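Local coordinates for protein ABC transporter (Caldanaerobius, PDB 4G68) that probably captures xylan-derived xylo-oligosaccharides as the extracellular solute-binding component of an ABC transporter in a thermophilic bacterium, at residues V163-G167 / K168-I172; Y231-I234 / A235-E238. All coordinates share one frame; numbering follows the deposited sequence.

Contact 1 of 2, residues V163-G167 / K168-I172; sequences VTYNG and KIYGI
Lys168 NZ donates to Asn166 O at 2.7 Å, so the lysine reaches back over the turn it has just left. The chain manages this by bending at chi3 (-73°) and chi4 (-66°), which folds the ammonium group over the loop and also brings NZ within 3.6 Å of Asn166 CB. Beneath it lies a type I' beta turn from Tyr165 to Lys168, with both central residues, Asn166 and Gly167, at positive phi. The turn closes a beta hairpin with a two-residue loop: Tyr165 and Lys168 form the hydrogen-bonded pair, with Tyr165 N on Lys168 O at 2.8 Å and Lys168 N on Tyr165 O at 3.0 Å. Farther from the turn, Tyr170 N bonds Val163 O at 2.9 Å. Tyr165 and Tyr170 cross at an angle, CD2 against CD2 at 3.9 Å, and Tyr165 O lies at the edge of the Tyr170 ring, in its plane. On the other face, Thr164 OG1 meets Ile169 CG1 at 3.7 Å; the hydroxyl's hydrogen bond goes to Phe160 O. The side chains of Tyr165 and Tyr170 both touch Val135 of helix 132-136, Tyr165 OH bonds Gly128 O, and strand 168-184 carries the hairpin onward into the mixed sheet, where Ile172 pairs with Leu347 of strand 341-349.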
ATOM      1  N   VAL A 163       3.659   7.127  12.896  1.00  8.73           N
ATOM      2  CA  VAL A 163       2.559   7.755  13.630  1.00  8.56           C
ATOM      3  C   VAL A 163       3.025   8.751  14.691  1.00  8.15           C
ATOM      4  O   VAL A 163       2.257   9.245  15.461  1.00  8.25           O
ATOM      5  CB  VAL A 163       1.590   6.745  14.278  1.00  9.09           C
ATOM      6  CG1 VAL A 163       0.783   6.008  13.227  1.00  9.85           C
ATOM      7  CG2 VAL A 163       2.277   5.748  15.220  1.00  9.61           C
ATOM      8  N   THR A 164       4.296   9.053  14.676  1.00  8.18           N
ATOM      9  CA  THR A 164       4.922  10.000  15.609  1.00  8.13           C
ATOM     10  C   THR A 164       5.161  11.336  14.870  1.00  7.64           C
ATOM     11  O   THR A 164       5.795  11.402  13.778  1.00  7.27           O
ATOM     12  CB  THR A 164       6.244   9.372  16.131  1.00  7.95           C
ATOM     13  OG1 THR A 164       5.927   8.103  16.749  1.00  8.44           O
ATOM     14  CG2 THR A 164       6.882  10.286  17.215  1.00  8.18           C
ATOM     15  N   TYR A 165       4.691  12.418  15.463  1.00  7.73           N
ATOM     16  CA  TYR A 165       4.829  13.716  14.876  1.00  8.56           C
ATOM     17  C   TYR A 165       5.217  14.694  15.977  1.00  9.18           C
ATOM     18  O   TYR A 165       4.635  14.713  17.078  1.00  8.64           O
ATOM     19  CB  TYR A 165       3.479  14.182  14.332  1.00  8.36           C
ATOM     20  CG  TYR A 165       2.886  13.269  13.237  1.00  7.91           C
ATOM     21  CD1 TYR A 165       3.135  13.524  11.885  1.00  8.19           C
ATOM     22  CD2 TYR A 165       2.161  12.135  13.588  1.00  8.66           C
ATOM     23  CE1 TYR A 165       2.527  12.704  10.868  1.00  8.42           C
ATOM     24  CE2 TYR A 165       1.555  11.320  12.609  1.00  7.65           C
ATOM     25  CZ  TYR A 165       1.758  11.603  11.259  1.00  8.94           C
ATOM     26  OH  TYR A 165       1.154  10.779  10.257  1.00  7.19           O
ATOM     27  N   ASN A 166       6.197  15.546  15.667  1.00  9.92           N
ATOM     28  CA  ASN A 166       6.710  16.433  16.713  1.00  9.97           C
ATOM     29  C   ASN A 166       7.029  15.675  17.990  1.00 10.39           C
ATOM     30  O   ASN A 166       6.745  16.147  19.113  1.00  8.97           O
ATOM     31  CB  ASN A 166       5.639  17.519  16.994  1.00 12.15           C
ATOM     32  CG  ASN A 166       5.181  18.196  15.712  1.00 14.04           C
ATOM     33  OD1 ASN A 166       6.012  18.654  14.955  1.00 15.14           O
ATOM     34  ND2 ASN A 166       3.857  18.256  15.465  1.00 14.93           N
ATOM     35  N   GLY A 167       7.535  14.459  17.824  1.00  9.65           N
ATOM     36  CA  GLY A 167       7.997  13.660  18.993  1.00 10.73           C
ATOM     37  C   GLY A 167       6.897  13.013  19.835  1.00 10.35           C
ATOM     38  O   GLY A 167       7.175  12.512  20.895  1.00 13.52           O
ATOM     39  N   LYS A 168       5.646  13.041  19.371  1.00  9.42           N
ATOM     40  CA  LYS A 168       4.546  12.537  20.118  1.00  9.44           C
ATOM     41  C   LYS A 168       3.773  11.526  19.236  1.00  9.17           C
ATOM     42  O   LYS A 168       3.677  11.693  18.013  1.00  9.21           O
ATOM     43  CB  LYS A 168       3.637  13.730  20.486  1.00  9.25           C
ATOM     44  CG  LYS A 168       4.224  14.623  21.618  1.00 10.62           C
ATOM     45  CD  LYS A 168       3.393  15.906  21.806  1.00 12.83           C
ATOM     46  CE  LYS A 168       3.565  16.968  20.677  1.00 13.78           C
ATOM     47  NZ  LYS A 168       4.918  17.672  20.479  1.00 14.66           N
ATOM     48  N   ILE A 169       3.153  10.550  19.873  1.00  9.19           N
ATOM     49  CA  ILE A 169       2.498   9.450  19.108  1.00  8.53           C
ATOM     50  C   ILE A 169       1.021   9.761  18.954  1.00  7.99           C
ATOM     51  O   ILE A 169       0.371  10.082  19.950  1.00  7.77           O
ATOM     52  CB  ILE A 169       2.623   8.154  19.861  1.00  8.45           C
ATOM     53  CG1 ILE A 169       4.121   7.777  19.927  1.00  9.41           C
ATOM     54  CG2 ILE A 169       1.846   7.038  19.159  1.00  8.01           C
ATOM     55  CD1 ILE A 169       4.414   6.506  20.623  1.00 10.86           C
ATOM     56  N   TYR A 170       0.510   9.619  17.722  1.00  7.50           N
ATOM     57  CA  TYR A 170      -0.879   9.927  17.402  1.00  7.53           C
ATOM     58  C   TYR A 170      -1.609   8.732  16.762  1.00  7.48           C
ATOM     59  O   TYR A 170      -2.683   8.879  16.236  1.00  7.89           O
ATOM     60  CB  TYR A 170      -1.001  11.147  16.429  1.00  7.69           C
ATOM     61  CG  TYR A 170      -0.622  12.433  17.110  1.00  8.47           C
ATOM     62  CD1 TYR A 170      -1.582  13.192  17.810  1.00  8.60           C
ATOM     63  CD2 TYR A 170       0.717  12.829  17.159  1.00  7.74           C
ATOM     64  CE1 TYR A 170      -1.217  14.368  18.456  1.00  9.64           C
ATOM     65  CE2 TYR A 170       1.099  13.993  17.841  1.00  8.97           C
ATOM     66  CZ  TYR A 170       0.139  14.748  18.467  1.00 10.04           C
ATOM     67  OH  TYR A 170       0.544  15.905  19.105  1.00 10.82           O
ATOM     68  N   GLY A 171      -1.064   7.532  16.820  1.00  7.85           N
ATOM     69  CA  GLY A 171      -1.829   6.422  16.231  1.00  7.26           C
ATOM     70  C   GLY A 171      -1.396   5.092  16.746  1.00  7.64           C
ATOM     71  O   GLY A 171      -0.326   4.985  17.359  1.00  8.44           O
ATOM     72  N   ILE A 172      -2.245   4.071  16.558  1.00  6.55           N
ATOM     73  CA  ILE A 172      -1.843   2.669  16.904  1.00  5.99           C
ATOM     74  C   ILE A 172      -1.587   1.932  15.585  1.00  5.72           C
ATOM     75  O   ILE A 172      -2.516   1.712  14.784  1.00  5.74           O
ATOM     76  CB  ILE A 172      -2.943   1.907  17.660  1.00  6.26           C
ATOM     77  CG1 ILE A 172      -3.346   2.643  18.985  1.00  6.67           C
ATOM     78  CG2 ILE A 172      -2.508   0.479  17.918  1.00  6.09           C
ATOM     79  CD1 ILE A 172      -2.287   2.733  20.110  1.00  7.19           C
TER

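Contact 2 of 2, residues Y231-I234 / A235-E238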
ATOM      1  N   TYR A 231       5.752   3.874 -11.013  1.00  4.40           N
ATOM      2  CA  TYR A 231       6.722   4.989 -11.173  1.00  5.05           C
ATOM      3  C   TYR A 231       7.613   5.029  -9.895  1.00  4.84           C
ATOM      4  O   TYR A 231       8.860   5.072  -9.960  1.00  5.13           O
ATOM      5  CB  TYR A 231       6.012   6.352 -11.364  1.00  5.64           C
ATOM      6  CG  TYR A 231       7.066   7.407 -11.398  1.00  5.25           C
ATOM      7  CD1 TYR A 231       7.647   7.758 -12.613  1.00  6.32           C
ATOM      8  CD2 TYR A 231       7.522   8.020 -10.241  1.00  6.12           C
ATOM      9  CE1 TYR A 231       8.691   8.668 -12.678  1.00  6.02           C
ATOM     10  CE2 TYR A 231       8.563   8.973 -10.269  1.00  5.76           C
ATOM     11  CZ  TYR A 231       9.119   9.264 -11.500  1.00  6.02           C
ATOM     12  OH  TYR A 231      10.163  10.133 -11.547  1.00  6.72           O
ATOM     13  N   ASP A 232       6.984   5.014  -8.708  1.00  4.91           N
ATOM     14  CA  ASP A 232       7.751   5.283  -7.483  1.00  4.89           C
ATOM     15  C   ASP A 232       8.806   4.194  -7.331  1.00  4.94           C
ATOM     16  O   ASP A 232       9.957   4.486  -6.917  1.00  4.60           O
ATOM     17  CB  ASP A 232       6.828   5.282  -6.249  1.00  5.06           C
ATOM     18  CG  ASP A 232       5.828   6.423  -6.243  1.00  5.45           C
ATOM     19  OD1 ASP A 232       5.895   7.335  -7.080  1.00  6.21           O
ATOM     20  OD2 ASP A 232       4.952   6.395  -5.392  1.00  6.17           O
HETATM   21  N   MSE A 233       8.476   2.935  -7.672  1.00  4.98           N
HETATM   22  CA  MSE A 233       9.508   1.843  -7.671  1.00  5.71           C
HETATM   23  C   MSE A 233      10.557   2.046  -8.659  1.00  5.41           C
HETATM   24  O   MSE A 233      11.717   1.829  -8.319  1.00  5.80           O
HETATM   25  CB  MSE A 233       8.873   0.427  -7.807  1.00  8.63           C
HETATM   26  CG  MSE A 233       9.938  -0.614  -8.238  1.00 11.00           C
HETATM   27 SE   MSE A 233      11.261  -0.847  -6.803  1.00 18.30          SE
HETATM   28  CE  MSE A 233       9.745  -1.448  -5.766  1.00  9.34           C
ATOM     29  N   ILE A 234      10.183   2.400  -9.839  1.00  5.36           N
ATOM     30  CA  ILE A 234      11.236   2.559 -10.855  1.00  5.62           C
ATOM     31  C   ILE A 234      12.172   3.738 -10.409  1.00  5.86           C
ATOM     32  O   ILE A 234      13.439   3.677 -10.561  1.00  5.71           O
ATOM     33  CB  ILE A 234      10.596   2.834 -12.225  1.00  5.12           C
ATOM     34  CG1 ILE A 234       9.863   1.583 -12.749  1.00  5.59           C
ATOM     35  CG2 ILE A 234      11.672   3.171 -13.262  1.00  5.68           C
ATOM     36  CD1 ILE A 234       9.016   1.913 -13.981  1.00  5.33           C
ATOM     37  N   ALA A 235      11.585   4.831  -9.897  1.00  5.58           N
ATOM     38  CA  ALA A 235      12.413   5.943  -9.383  1.00  5.61           C
ATOM     39  C   ALA A 235      13.320   5.513  -8.237  1.00  6.36           C
ATOM     40  O   ALA A 235      14.434   6.028  -8.087  1.00  6.95           O
ATOM     41  CB  ALA A 235      11.534   7.101  -8.889  1.00  5.46           C
ATOM     42  N   LEU A 236      12.856   4.601  -7.396  1.00  6.51           N
ATOM     43  CA  LEU A 236      13.649   4.076  -6.317  1.00  6.87           C
ATOM     44  C   LEU A 236      14.853   3.250  -6.837  1.00  6.78           C
ATOM     45  O   LEU A 236      15.980   3.435  -6.414  1.00  5.76           O
ATOM     46  CB  LEU A 236      12.739   3.255  -5.399  1.00  8.40           C
ATOM     47  CG  LEU A 236      13.396   2.620  -4.143  1.00  9.38           C
ATOM     48  CD1 LEU A 236      13.914   3.688  -3.268  1.00 11.80           C
ATOM     49  CD2 LEU A 236      12.369   1.782  -3.416  1.00 11.28           C
ATOM     50  N   ARG A 237      14.626   2.443  -7.872  1.00  6.20           N
ATOM     51  CA  ARG A 237      15.702   1.701  -8.512  1.00  6.96           C
ATOM     52  C   ARG A 237      16.679   2.615  -9.264  1.00  8.05           C
ATOM     53  O   ARG A 237      17.888   2.344  -9.235  1.00  8.52           O
ATOM     54  CB  ARG A 237      15.133   0.692  -9.551  1.00  6.84           C
ATOM     55  CG  ARG A 237      14.403  -0.453  -8.868  1.00  6.09           C
ATOM     56  CD  ARG A 237      15.306  -1.493  -8.223  1.00  6.24           C
ATOM     57  NE  ARG A 237      14.521  -2.652  -7.740  1.00  5.81           N
ATOM     58  CZ  ARG A 237      14.146  -2.838  -6.487  1.00  5.95           C
ATOM     59  NH1 ARG A 237      14.550  -1.946  -5.563  1.00  6.67           N
ATOM     60  NH2 ARG A 237      13.460  -3.922  -6.143  1.00  5.66           N
ATOM     61  N   GLU A 238      16.152   3.675  -9.924  1.00  8.19           N
ATOM     62  CA  GLU A 238      17.007   4.616 -10.660  1.00  8.91           C
ATOM     63  C   GLU A 238      17.890   5.458  -9.742  1.00  8.65           C
ATOM     64  O   GLU A 238      19.118   5.644  -9.997  1.00  8.09           O
ATOM     65  CB  GLU A 238      16.155   5.524 -11.519  1.00  9.79           C
ATOM     66  CG  GLU A 238      15.471   4.843 -12.727  1.00 11.75           C
ATOM     67  CD  GLU A 238      16.459   4.466 -13.861  1.00 15.15           C
ATOM     68  OE1 GLU A 238      17.665   4.282 -13.581  1.00 14.07           O
ATOM     69  OE2 GLU A 238      16.020   4.354 -15.038  1.00 14.11           O
TER
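Two successive turns of the buried alpha-helix 225-239 meet here through i to i+4 contacts, the residue spacing that brings side chains onto one side of a helix. Four backbone bonds of that spacing link the segments; the shortest, Ala235 N to Tyr231 O at 2.7 Å, is nearly straight. Beside it the Tyr231 ring, placed by a CG anti to the backbone N (chi1 175°), comes obliquely against Ala235 CB, with CE2 3.8 Å away. Its OH is bonded to Phe259 O, while the Asp232 carboxylate ties the helix to helix 422-436 through His428 and to the start of helix 416-419 through Trp416. Ile234 and Glu238 lie side by side, CG2 to CG at 4.2 Å, while Glu238 OE2 forms a salt bridge with Lys265 of helix 257-271. The guanidinium of Arg237 is fixed by three backbone carbonyls of the connection between strands 321-324 and 341-349, those of Phe326, Pro327 and Glu338, a set of bonds that would hold the plane at a definite tilt. Onto one face of that plane comes selenomethionine Met233, whose chain, bent at chi2 (66°) and chi3 (62°), sets SE over the centre of the group, 3.5 Å from Arg237 CZ.

Overall arrangement
Contact 1 and contact 2 are well separated, their centres 28 Å apart and their nearest atoms about 17 Å apart, and they do not touch. In the chain they come in series, first the hairpin of 163-172 and then the helical turns of 231-238, both inside the range of the bacterial extracellular solute-binding family. Contact 2 is nearer the bound glycan: the side chain of Asp232 is about 7 Å from a beta-D-xylopyranose, against about 13 Å for that of Val163 in contact 1. At these distances neither side chain touches the sugar it is measured to.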